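Long-range contacts in UDP-galactopyranose mutase (Deinococcus radiodurans, PDB 3HDQ), which probably interconverts UDP-galactopyranose and UDP-galactofuranose, using a bound FAD cofactor: residues 121-126 against 198-203; 35-40 against 55-60; 271-276 against 340-345. All coordinates share one frame; numbering follows the deposited sequence.

How the interactions relate
Interactions 1 and 2 sit on opposite sides of the chain's centre, 36 Å apart between centres, and each meets one of the two bound ligands. Interaction 2 (35-40 with 55-60) holds the adenosine and pyrophosphate of FAD at the Rossmann-like parallel sheet, where strand 30-35 passes into helix 39-50. Interaction 1 (121-126 with 198-203) lies beside the uridine and the adjoining alpha phosphate of the substrate. Interaction 3 (271-276 with 340-345) binds neither: Asn342 stays about 13 Å from the substrate and Lys271 about 11 Å from FAD, side chain to ligand. Interactions 1 and 3 reach the two outermost strands of one mixed sheet, 118-122 and 274-284, with centres 28 Å apart.

Interaction 1: 121-126 against 198-203; sequences PIPINL and RVPTRT. With GDU (galactose-uridine-5'-diphosphate), chain K.
A cis peptide bond precedes Pro123, whose ring is set against the loop 198-203. Its CG stands over the centre of the Arg202 guanidinium, 3.8 Å from CZ, while its CB lies 3.1 Å from Pro200 O. The arginine chain runs extended from CG to NE, and its NH1 is hydrogen-bonded to Arg208 O, which helps to hold the flat group against the proline. Just beyond the ring, Arg202 N donates to Ile124 O at 2.9 Å. A water bridges Ile124 N and Pro200 O, accepting from the former and donating to the latter. The CA-H of Asn125 points at Arg202 O, and the Asn125 side chain caps the helix that follows through Thr128 N. Val199 faces two ways: CG1, anti to the backbone N (chi1 -176°), packs on Pro123 CA at 3.9 Å, whereas CG2 lies 3.7 Å from C6 of the uracil of GDU. The Ile122 and Val199 side chains cross at about a right angle, CG1 to CG1, and Ile122 also borders O4 of the base. At the start of the segment 198-203, Arg198 NE (2.9 Å) and NH2 (3.0 Å) both donate to O2A of GDU. Val199 and Ile122 together thus give the base an apolar flank, and Arg198 offers the alpha phosphate, next to the uridine, a positive group whose two hydrogen bonds would be expected to offset the charge on that oxygen.

Interaction 2: 35-40 against 55-60; sequences VGAGFA and VLIVDR. With FAD (flavin-adenine dinucleotide), chain L.
Gly36 and Ala37 turn successive backbone N-H groups toward Val58 and Asp59. Gly36 N donates to Val58 O at 2.7 Å, continuing the parallel pairing in which Val35 bridges Val58. Ala37 N then donates to Asp59 OD2 at 3.0 Å, a nearly straight bond (170°) that uses the anti lone pair of the oxygen. The carboxylate, with CG anti to the backbone N (chi1 -158°), also accepts both ribose hydroxyls of the FAD adenosine: O3B reaches OD2 at 2.9 Å and O2B reaches OD1 at 2.8 Å. OD1 has a further donor in Arg61 N, so each carboxylate oxygen has two partners, and protein and cofactor share the group. In the first turn of helix 39-50, Ala40 N donates a hydrogen bond to FAD O1P at 2.9 Å. Apolar contacts accompany these bonds: Ile57 CD1 packs on Ala37 CB, while Val35 CG1 meets Val58 CG1 on one side and the adenine near N1A on another. Gly36 CA comes within 3.2 Å of the ribose O4B, where a CB would collide with the sugar and, at these backbone angles, also be jammed against Val35 O. A strand, a glycine-rich turn and a helix whose first amides face the pyrophosphate, with an acidic residue at the C-terminal end of the second strand region gripping the ribose, make up the dinucleotide-binding beta-alpha-beta unit of the Rossmann fold.

Interaction 3: 271-276 against 340-345; sequences KLPYRS and PENAEL
Helix 340-355 packs by its first turns against Leu272 and Pro273, in the segment leading into strand 274-284, an outermost strand of the mixed sheet. Pro273 and Asn342 meet tip to tip, with Pro273 CG 3.0 Å from Asn342 OD1, a close approach of a ring carbon to an amide oxygen. Asn342 CG, anti to the carbonyl carbon (chi1 -65°), lies 3.4 Å from Pro273 CG. Asn342 ND2 donates to Val337 O, just ahead of the helix, which helps to fix the amide. One turn further, the Leu272 and Leu345 side chains run antiparallel alongside each other. Leu345 CD1 touches Leu272 CD2 at 3.8 Å and Leu272 CA at 3.7 Å, and also rests 3.5 Å from Lys271 O. Leu272 CD2 reaches back to Asn342 O on the helix. No hydrogen bond joins the two segments. The segment before the strand is fixed instead by Lys271 NZ, which donates to Leu272 O at 2.6 Å and forms a salt bridge with Asp262, while Tyr368 touches both Leu272 and Asn342. Through Asn342 and Leu345, three residues apart, the start of the helix thus packs on the connection that enters strand 274-284, plain packing within the mutase fold and away from both ligands.

Interaction 1: 121-126 against 198-203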
loop_
_atom_site.group_PDB
_atom_site.type_symbol
_atom_site.label_atom_id
_atom_site.label_comp_id
_atom_site.label_asym_id
_atom_site.label_seq_id
_atom_site.Cartn_x
_atom_site.Cartn_y
_atom_site.Cartn_z
ATOM N N PRO A 121 3.848 16.542 32.349
ATOM C CA PRO A 121 4.581 15.354 31.908
ATOM C C PRO A 121 4.093 14.075 32.587
ATOM O O PRO A 121 3.895 14.042 33.808
ATOM C CB PRO A 121 6.025 15.645 32.344
ATOM C CG PRO A 121 6.087 17.119 32.542
ATOM C CD PRO A 121 4.730 17.534 32.988
ATOM N N ILE A 122 3.884 13.043 31.779
ATOM C CA ILE A 122 3.752 11.669 32.257
ATOM C C ILE A 122 4.760 10.909 31.412
ATOM O O ILE A 122 4.824 11.125 30.202
ATOM C CB ILE A 122 2.312 11.125 32.045
ATOM C CG1 ILE A 122 2.187 9.686 32.534
ATOM C CG2 ILE A 122 1.891 11.221 30.583
ATOM C CD1 ILE A 122 1.830 9.574 33.992
ATOM N N PRO A 123 5.599 10.063 32.030
ATOM C CA PRO A 123 5.708 9.665 33.441
ATOM C C PRO A 123 5.750 10.846 34.415
ATOM O O PRO A 123 6.282 11.899 34.081
ATOM C CB PRO A 123 7.055 8.931 33.496
ATOM C CG PRO A 123 7.329 8.503 32.143
ATOM C CD PRO A 123 6.701 9.511 31.224
ATOM N N ILE A 124 5.183 10.664 35.605
ATOM C CA ILE A 124 5.287 11.664 36.665
ATOM C C ILE A 124 6.760 11.934 36.959
ATOM O O ILE A 124 7.537 10.996 37.156
ATOM C CB ILE A 124 4.590 11.186 37.962
ATOM C CG1 ILE A 124 3.083 11.004 37.722
ATOM C CG2 ILE A 124 4.880 12.153 39.121
ATOM C CD1 ILE A 124 2.302 10.527 38.931
ATOM N N ASN A 125 7.145 13.209 36.970
ATOM C CA ASN A 125 8.511 13.585 37.339
ATOM C C ASN A 125 8.577 14.825 38.235
ATOM O O ASN A 125 7.545 15.339 38.674
ATOM C CB ASN A 125 9.396 13.759 36.099
ATOM C CG ASN A 125 9.085 15.031 35.318
ATOM O OD1 ASN A 125 8.341 15.900 35.778
ATOM N ND2 ASN A 125 9.668 15.142 34.124
ATOM N N LEU A 126 9.798 15.299 38.488
ATOM C CA LEU A 126 10.038 16.498 39.288
ATOM C C LEU A 126 9.155 17.674 38.841
ATOM O O LEU A 126 8.461 18.285 39.664
ATOM C CB LEU A 126 11.535 16.863 39.247
ATOM C CG LEU A 126 12.191 17.675 40.376
ATOM C CD1 LEU A 126 12.870 18.949 39.885
ATOM C CD2 LEU A 126 11.236 17.960 41.536
ATOM N N ARG A 198 4.377 -0.336 33.818
ATOM C CA ARG A 198 4.917 0.065 32.517
ATOM C C ARG A 198 5.387 1.517 32.502
ATOM O O ARG A 198 6.299 1.877 31.762
ATOM C CB ARG A 198 3.881 -0.134 31.407
ATOM C CG ARG A 198 3.753 -1.570 30.923
ATOM C CD ARG A 198 2.550 -1.751 29.985
ATOM N NE ARG A 198 2.657 -1.003 28.728
ATOM C CZ ARG A 198 3.255 -1.458 27.627
ATOM N NH1 ARG A 198 3.827 -2.655 27.627
ATOM N NH2 ARG A 198 3.298 -0.712 26.530
ATOM N N VAL A 199 4.747 2.352 33.311
ATOM C CA VAL A 199 5.077 3.765 33.352
ATOM C C VAL A 199 5.832 4.088 34.630
ATOM O O VAL A 199 5.234 4.302 35.676
ATOM C CB VAL A 199 3.803 4.626 33.272
ATOM C CG1 VAL A 199 4.154 6.097 33.222
ATOM C CG2 VAL A 199 2.955 4.210 32.065
ATOM N N PRO A 200 7.158 4.173 34.542
ATOM C CA PRO A 200 7.942 4.389 35.763
ATOM C C PRO A 200 7.709 5.792 36.337
ATOM O O PRO A 200 7.404 6.718 35.583
ATOM C CB PRO A 200 9.370 4.280 35.242
ATOM C CG PRO A 200 9.279 5.008 33.884
ATOM C CD PRO A 200 7.904 4.589 33.332
ATOM N N THR A 201 7.823 5.945 37.652
ATOM C CA THR A 201 7.860 7.273 38.253
ATOM C C THR A 201 9.295 7.744 38.361
ATOM O O THR A 201 10.191 6.960 38.631
ATOM C CB THR A 201 7.189 7.329 39.631
ATOM O OG1 THR A 201 7.174 6.015 40.209
ATOM C CG2 THR A 201 5.750 7.868 39.492
ATOM N N ARG A 202 9.512 9.032 38.125
ATOM C CA ARG A 202 10.858 9.575 38.100
ATOM C C ARG A 202 11.028 10.666 39.135
ATOM O O ARG A 202 10.079 11.387 39.443
ATOM C CB ARG A 202 11.170 10.140 36.716
ATOM C CG ARG A 202 10.970 9.139 35.599
ATOM C CD ARG A 202 11.309 9.754 34.262
ATOM N NE ARG A 202 11.380 8.749 33.216
ATOM C CZ ARG A 202 11.141 9.001 31.936
ATOM N NH1 ARG A 202 10.810 10.231 31.552
ATOM N NH2 ARG A 202 11.216 8.024 31.045
ATOM N N THR A 203 12.243 10.781 39.662
ATOM C CA THR A 203 12.608 11.902 40.520
ATOM C C THR A 203 13.470 12.927 39.770
ATOM O O THR A 203 13.744 14.007 40.295
ATOM C CB THR A 203 13.369 11.442 41.775
ATOM O OG1 THR A 203 14.581 10.788 41.385
ATOM C CG2 THR A 203 12.514 10.482 42.596
HETATM N N1 GDU K . -1.397 4.613 32.514
HETATM C C2 GDU K . -2.047 5.529 33.064
HETATM N N3 GDU K . -2.160 6.783 32.944
HETATM C C4 GDU K . -1.396 7.288 31.959
HETATM C C5 GDU K . -0.551 6.347 31.186
HETATM C C6 GDU K . -0.594 5.035 31.495
HETATM O O2 GDU K . -2.891 5.030 34.092
HETATM O O4 GDU K . -1.418 8.487 31.689
HETATM C C1D GDU K . -1.500 3.224 32.861
HETATM C C2D GDU K . -2.683 2.410 32.285
HETATM O O2D GDU K . -3.040 1.308 33.111
HETATM C C3D GDU K . -2.098 1.970 30.959
HETATM C C4D GDU K . -0.723 1.517 31.447
HETATM O O4D GDU K . -0.353 2.444 32.472
HETATM O O3D GDU K . -2.871 0.927 30.373
HETATM C C5D GDU K . 0.309 1.212 30.371
HETATM O O5D GDU K . 0.509 2.476 29.713
HETATM P PA GDU K . 0.887 2.585 28.166
HETATM O O1A GDU K . 1.332 3.982 27.902
HETATM O O2A GDU K . 2.007 1.665 27.908
HETATM O O3A GDU K . -0.393 2.323 27.262
HETATM P PB GDU K . -0.297 1.762 25.786
HETATM O O1B GDU K . -1.730 1.674 25.417
HETATM O O2B GDU K . 0.282 0.407 25.616
HETATM O O3B GDU K . 0.374 2.788 24.748
HETATM C "C1'" GDU K . 0.946 2.635 23.434
HETATM C "C2'" GDU K . 2.417 2.191 23.576
HETATM C "C3'" GDU K . 3.051 3.149 24.611
HETATM C "C4'" GDU K . 3.130 4.563 23.961
HETATM C "C5'" GDU K . 1.716 4.949 23.443
HETATM C "C6'" GDU K . 1.712 6.202 22.522
HETATM O "O2'" GDU K . 2.520 0.799 23.930
HETATM O "O3'" GDU K . 4.347 2.636 24.994
HETATM O "O4'" GDU K . 4.090 4.506 22.885
HETATM O "O5'" GDU K . 0.896 3.935 22.796
HETATM O "O6'" GDU K . 1.327 7.408 23.223
HETATM O O HOH W 1 4.711 7.991 36.439
#

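Interaction 2: 35-40 against 55-60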
loop_
_atom_site.group_PDB
_atom_site.type_symbol
_atom_site.label_atom_id
_atom_site.label_comp_id
_atom_site.label_asym_id
_atom_site.label_seq_id
_atom_site.Cartn_x
_atom_site.Cartn_y
_atom_site.Cartn_z
ATOM N N VAL A 35 0.480 -17.467 9.958
ATOM C CA VAL A 35 -0.792 -16.771 10.147
ATOM C C VAL A 35 -0.573 -15.432 10.843
ATOM O O VAL A 35 -0.186 -15.385 12.017
ATOM C CB VAL A 35 -1.790 -17.625 10.958
ATOM C CG1 VAL A 35 -3.202 -17.047 10.845
ATOM C CG2 VAL A 35 -1.763 -19.084 10.484
ATOM N N GLY A 36 -0.809 -14.353 10.100
ATOM C CA GLY A 36 -0.591 -12.995 10.583
ATOM C C GLY A 36 0.675 -12.371 10.019
ATOM O O GLY A 36 1.738 -12.985 10.070
ATOM N N ALA A 37 0.564 -11.156 9.485
ATOM C CA ALA A 37 1.707 -10.460 8.894
ATOM C C ALA A 37 2.146 -9.226 9.704
ATOM O O ALA A 37 2.638 -8.240 9.144
ATOM C CB ALA A 37 1.405 -10.073 7.460
ATOM N N GLY A 38 1.945 -9.276 11.015
ATOM C CA GLY A 38 2.477 -8.254 11.898
ATOM C C GLY A 38 3.955 -8.497 12.125
ATOM O O GLY A 38 4.589 -9.226 11.358
ATOM N N PHE A 39 4.519 -7.905 13.168
ATOM C CA PHE A 39 5.921 -8.141 13.448
ATOM C C PHE A 39 6.221 -9.620 13.643
ATOM O O PHE A 39 7.226 -10.112 13.147
ATOM C CB PHE A 39 6.390 -7.337 14.662
ATOM C CG PHE A 39 6.798 -5.946 14.323
ATOM C CD1 PHE A 39 5.916 -4.896 14.498
ATOM C CD2 PHE A 39 8.057 -5.693 13.795
ATOM C CE1 PHE A 39 6.284 -3.607 14.171
ATOM C CE2 PHE A 39 8.432 -4.407 13.461
ATOM C CZ PHE A 39 7.541 -3.361 13.647
ATOM N N ALA A 40 5.347 -10.324 14.358
ATOM C CA ALA A 40 5.599 -11.731 14.675
ATOM C C ALA A 40 5.731 -12.576 13.415
ATOM O O ALA A 40 6.739 -13.259 13.211
ATOM C CB ALA A 40 4.497 -12.284 15.577
ATOM N N VAL A 55 7.634 -20.033 2.137
ATOM C CA VAL A 55 6.706 -19.475 3.098
ATOM C C VAL A 55 5.420 -18.971 2.445
ATOM O O VAL A 55 5.456 -18.286 1.432
ATOM C CB VAL A 55 7.387 -18.342 3.899
ATOM C CG1 VAL A 55 6.424 -17.735 4.904
ATOM C CG2 VAL A 55 8.633 -18.887 4.598
ATOM N N LEU A 56 4.279 -19.347 3.011
ATOM C CA LEU A 56 3.036 -18.686 2.681
ATOM C C LEU A 56 2.637 -17.913 3.919
ATOM O O LEU A 56 2.457 -18.501 4.993
ATOM C CB LEU A 56 1.935 -19.686 2.309
ATOM C CG LEU A 56 0.575 -19.034 2.035
ATOM C CD1 LEU A 56 0.650 -18.133 0.813
ATOM C CD2 LEU A 56 -0.527 -20.076 1.869
ATOM N N ILE A 57 2.536 -16.594 3.783
ATOM C CA ILE A 57 2.106 -15.777 4.906
ATOM C C ILE A 57 0.719 -15.235 4.619
ATOM O O ILE A 57 0.454 -14.698 3.548
ATOM C CB ILE A 57 3.113 -14.643 5.253
ATOM C CG1 ILE A 57 2.736 -13.995 6.594
ATOM C CG2 ILE A 57 3.174 -13.603 4.141
ATOM C CD1 ILE A 57 3.819 -13.069 7.185
ATOM N N VAL A 58 -0.179 -15.400 5.578
ATOM C CA VAL A 58 -1.560 -15.034 5.352
ATOM C C VAL A 58 -2.040 -14.041 6.416
ATOM O O VAL A 58 -1.586 -14.069 7.560
ATOM C CB VAL A 58 -2.435 -16.300 5.298
ATOM C CG1 VAL A 58 -2.649 -16.877 6.696
ATOM C CG2 VAL A 58 -3.758 -16.008 4.629
ATOM N N ASP A 59 -2.935 -13.138 6.030
ATOM C CA ASP A 59 -3.595 -12.277 7.009
ATOM C C ASP A 59 -5.022 -12.035 6.556
ATOM O O ASP A 59 -5.287 -11.864 5.364
ATOM C CB ASP A 59 -2.836 -10.952 7.172
ATOM C CG ASP A 59 -3.127 -10.258 8.509
ATOM O OD1 ASP A 59 -4.299 -9.904 8.781
ATOM O OD2 ASP A 59 -2.169 -10.046 9.279
ATOM N N ARG A 60 -5.950 -12.020 7.501
ATOM C CA ARG A 60 -7.341 -11.769 7.153
ATOM C C ARG A 60 -7.550 -10.304 6.807
ATOM O O ARG A 60 -8.540 -9.956 6.165
ATOM C CB ARG A 60 -8.271 -12.178 8.298
ATOM C CG ARG A 60 -8.458 -11.106 9.358
ATOM C CD ARG A 60 -8.364 -11.680 10.766
ATOM N NE ARG A 60 -9.450 -12.606 11.077
ATOM C CZ ARG A 60 -9.569 -13.260 12.234
ATOM N NH1 ARG A 60 -8.674 -13.084 13.203
ATOM N NH2 ARG A 60 -10.585 -14.096 12.425
HETATM P PA FAD L . -0.341 -8.154 15.382
HETATM O O1A FAD L . 0.050 -6.892 14.880
HETATM O O2A FAD L . -1.558 -8.022 16.072
HETATM O O5B FAD L . -0.516 -9.076 14.153
HETATM C C5B FAD L . -1.123 -10.312 14.175
HETATM C C4B FAD L . -1.818 -10.482 12.864
HETATM O O4B FAD L . -2.440 -11.715 12.813
HETATM C C3B FAD L . -2.916 -9.454 12.745
HETATM O O3B FAD L . -2.710 -8.562 11.703
HETATM C C2B FAD L . -4.149 -10.258 12.499
HETATM O O2B FAD L . -4.897 -9.663 11.509
HETATM C C1B FAD L . -3.606 -11.595 12.089
HETATM N N9A FAD L . -4.570 -12.663 12.333
HETATM C C8A FAD L . -5.188 -12.991 13.473
HETATM N N7A FAD L . -5.989 -14.006 13.271
HETATM C C5A FAD L . -5.906 -14.353 11.996
HETATM C C6A FAD L . -6.510 -15.326 11.233
HETATM N N6A FAD L . -7.231 -16.242 11.783
HETATM N N1A FAD L . -6.222 -15.442 9.920
HETATM C C2A FAD L . -5.350 -14.590 9.345
HETATM N N3A FAD L . -4.758 -13.637 10.094
HETATM C C4A FAD L . -5.031 -13.505 11.390
HETATM N N1 FAD L . 4.380 -0.964 20.481
HETATM C C2 FAD L . 5.482 -0.217 20.605
HETATM O O2 FAD L . 6.567 -0.713 20.661
HETATM N N3 FAD L . 5.343 1.111 20.656
HETATM C C4 FAD L . 4.116 1.680 20.581
HETATM O O4 FAD L . 3.978 2.856 20.625
HETATM C C4X FAD L . 3.021 0.905 20.471
HETATM N N5 FAD L . 1.804 1.484 20.414
HETATM C C5X FAD L . 0.707 0.708 20.300
HETATM C C6 FAD L . -0.527 1.307 20.228
HETATM C C7 FAD L . -1.647 0.533 20.110
HETATM C C7M FAD L . -2.978 1.159 20.040
HETATM C C8 FAD L . -1.538 -0.826 20.047
HETATM C C8M FAD L . -2.784 -1.620 19.929
HETATM C C9 FAD L . -0.296 -1.425 20.111
HETATM C C9A FAD L . 0.837 -0.663 20.244
HETATM N N10 FAD L . 2.075 -1.235 20.299
HETATM C C10 FAD L . 3.155 -0.435 20.420
HETATM C "C1'" FAD L . 2.255 -2.707 20.361
HETATM C "C2'" FAD L . 2.375 -3.358 19.002
HETATM O "O2'" FAD L . 1.179 -3.117 18.354
HETATM C "C3'" FAD L . 2.581 -4.867 19.073
HETATM O "O3'" FAD L . 3.746 -5.260 19.652
HETATM C "C4'" FAD L . 2.825 -5.423 17.718
HETATM O "O4'" FAD L . 2.142 -4.566 16.856
HETATM C "C5'" FAD L . 2.320 -6.834 17.699
HETATM O "O5'" FAD L . 2.836 -7.634 16.701
HETATM P P FAD L . 2.179 -9.015 16.440
HETATM O O1P FAD L . 2.690 -9.552 15.241
HETATM O O2P FAD L . 2.540 -9.852 17.521
HETATM O O3P FAD L . 0.632 -8.821 16.406
#

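Interaction 3: 271-276 against 340-345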
loop_
_atom_site.group_PDB
_atom_site.type_symbol
_atom_site.label_atom_id
_atom_site.label_comp_id
_atom_site.label_asym_id
_atom_site.label_seq_id
_atom_site.Cartn_x
_atom_site.Cartn_y
_atom_site.Cartn_z
ATOM N N LYS A 271 -14.080 -17.683 26.530
ATOM C CA LYS A 271 -13.418 -16.545 25.906
ATOM C C LYS A 271 -12.266 -15.995 26.753
ATOM O O LYS A 271 -12.463 -15.658 27.916
ATOM C CB LYS A 271 -14.434 -15.438 25.610
ATOM C CG LYS A 271 -13.840 -14.246 24.856
ATOM C CD LYS A 271 -13.455 -14.622 23.419
ATOM C CE LYS A 271 -12.784 -13.456 22.679
ATOM N NZ LYS A 271 -11.365 -13.266 23.101
ATOM N N LEU A 272 -11.066 -15.935 26.170
ATOM C CA LEU A 272 -9.932 -15.246 26.783
ATOM C C LEU A 272 -10.148 -13.747 26.569
ATOM O O LEU A 272 -10.335 -13.315 25.439
ATOM C CB LEU A 272 -8.635 -15.647 26.091
ATOM C CG LEU A 272 -7.461 -16.117 26.948
ATOM C CD1 LEU A 272 -6.145 -15.882 26.215
ATOM C CD2 LEU A 272 -7.456 -15.469 28.340
ATOM N N PRO A 273 -10.145 -12.948 27.645
ATOM C CA PRO A 273 -10.408 -11.513 27.453
ATOM C C PRO A 273 -9.272 -10.766 26.745
ATOM O O PRO A 273 -8.126 -10.798 27.195
ATOM C CB PRO A 273 -10.563 -10.980 28.889
ATOM C CG PRO A 273 -10.822 -12.204 29.730
ATOM C CD PRO A 273 -10.049 -13.306 29.071
ATOM N N TYR A 274 -9.599 -10.113 25.635
ATOM C CA TYR A 274 -8.696 -9.159 25.010
ATOM C C TYR A 274 -9.411 -7.829 24.947
ATOM O O TYR A 274 -10.588 -7.769 24.586
ATOM C CB TYR A 274 -8.346 -9.566 23.582
ATOM C CG TYR A 274 -7.495 -10.804 23.431
ATOM C CD1 TYR A 274 -8.074 -12.066 23.396
ATOM C CD2 TYR A 274 -6.121 -10.707 23.283
ATOM C CE1 TYR A 274 -7.300 -13.200 23.234
ATOM C CE2 TYR A 274 -5.347 -11.818 23.119
ATOM C CZ TYR A 274 -5.941 -13.069 23.101
ATOM O OH TYR A 274 -5.168 -14.187 22.939
ATOM N N ARG A 275 -8.699 -6.759 25.275
ATOM C CA ARG A 275 -9.298 -5.441 25.199
ATOM C C ARG A 275 -9.165 -4.897 23.773
ATOM O O ARG A 275 -8.166 -5.142 23.104
ATOM C CB ARG A 275 -8.645 -4.514 26.218
ATOM C CG ARG A 275 -9.389 -3.208 26.417
ATOM C CD ARG A 275 -10.727 -3.404 27.110
ATOM N NE ARG A 275 -11.176 -2.122 27.637
ATOM C CZ ARG A 275 -12.415 -1.836 28.016
ATOM N NH1 ARG A 275 -13.383 -2.740 27.932
ATOM N NH2 ARG A 275 -12.683 -0.629 28.485
ATOM N N SER A 276 -10.179 -4.182 23.304
ATOM C CA SER A 276 -10.176 -3.644 21.948
ATOM C C SER A 276 -10.206 -2.110 21.969
ATOM O O SER A 276 -10.249 -1.502 23.032
ATOM C CB SER A 276 -11.373 -4.194 21.168
ATOM O OG SER A 276 -11.227 -4.008 19.767
ATOM N N PRO A 340 -5.023 -12.204 37.486
ATOM C CA PRO A 340 -5.033 -13.632 37.860
ATOM C C PRO A 340 -6.118 -14.482 37.167
ATOM O O PRO A 340 -5.794 -15.589 36.735
ATOM C CB PRO A 340 -5.244 -13.593 39.377
ATOM C CG PRO A 340 -4.691 -12.248 39.793
ATOM C CD PRO A 340 -5.057 -11.323 38.668
ATOM N N GLU A 341 -7.354 -13.993 37.049
ATOM C CA GLU A 341 -8.399 -14.783 36.392
ATOM C C GLU A 341 -8.099 -15.051 34.922
ATOM O O GLU A 341 -8.532 -16.071 34.383
ATOM C CB GLU A 341 -9.832 -14.214 36.562
ATOM C CG GLU A 341 -9.965 -12.729 36.753
ATOM C CD GLU A 341 -9.528 -12.291 38.140
ATOM O OE1 GLU A 341 -8.403 -11.763 38.266
ATOM O OE2 GLU A 341 -10.295 -12.497 39.107
ATOM N N ASN A 342 -7.357 -14.148 34.277
ATOM C CA ASN A 342 -7.017 -14.333 32.869
ATOM C C ASN A 342 -5.740 -15.162 32.651
ATOM O O ASN A 342 -5.672 -15.953 31.719
ATOM C CB ASN A 342 -6.958 -12.992 32.127
ATOM C CG ASN A 342 -8.304 -12.301 32.072
ATOM O OD1 ASN A 342 -9.350 -12.937 32.241
ATOM N ND2 ASN A 342 -8.288 -10.986 31.836
ATOM N N ALA A 343 -4.737 -14.984 33.507
ATOM C CA ALA A 343 -3.517 -15.788 33.429
ATOM C C ALA A 343 -3.859 -17.257 33.661
ATOM O O ALA A 343 -3.211 -18.161 33.134
ATOM C CB ALA A 343 -2.494 -15.316 34.459
ATOM N N GLU A 344 -4.886 -17.456 34.480
ATOM C CA GLU A 344 -5.453 -18.753 34.783
ATOM C C GLU A 344 -5.937 -19.398 33.497
ATOM O O GLU A 344 -5.493 -20.478 33.121
ATOM C CB GLU A 344 -6.638 -18.541 35.738
ATOM C CG GLU A 344 -7.472 -19.765 36.067
ATOM C CD GLU A 344 -6.847 -20.622 37.154
ATOM O OE1 GLU A 344 -5.604 -20.601 37.285
ATOM O OE2 GLU A 344 -7.600 -21.317 37.872
ATOM N N LEU A 345 -6.861 -18.719 32.832
ATOM C CA LEU A 345 -7.413 -19.185 31.572
ATOM C C LEU A 345 -6.330 -19.400 30.502
ATOM O O LEU A 345 -6.343 -20.415 29.799
ATOM C CB LEU A 345 -8.443 -18.185 31.068
ATOM C CG LEU A 345 -9.737 -18.732 30.497
ATOM C CD1 LEU A 345 -10.217 -17.822 29.399
ATOM C CD2 LEU A 345 -9.555 -20.154 29.989
#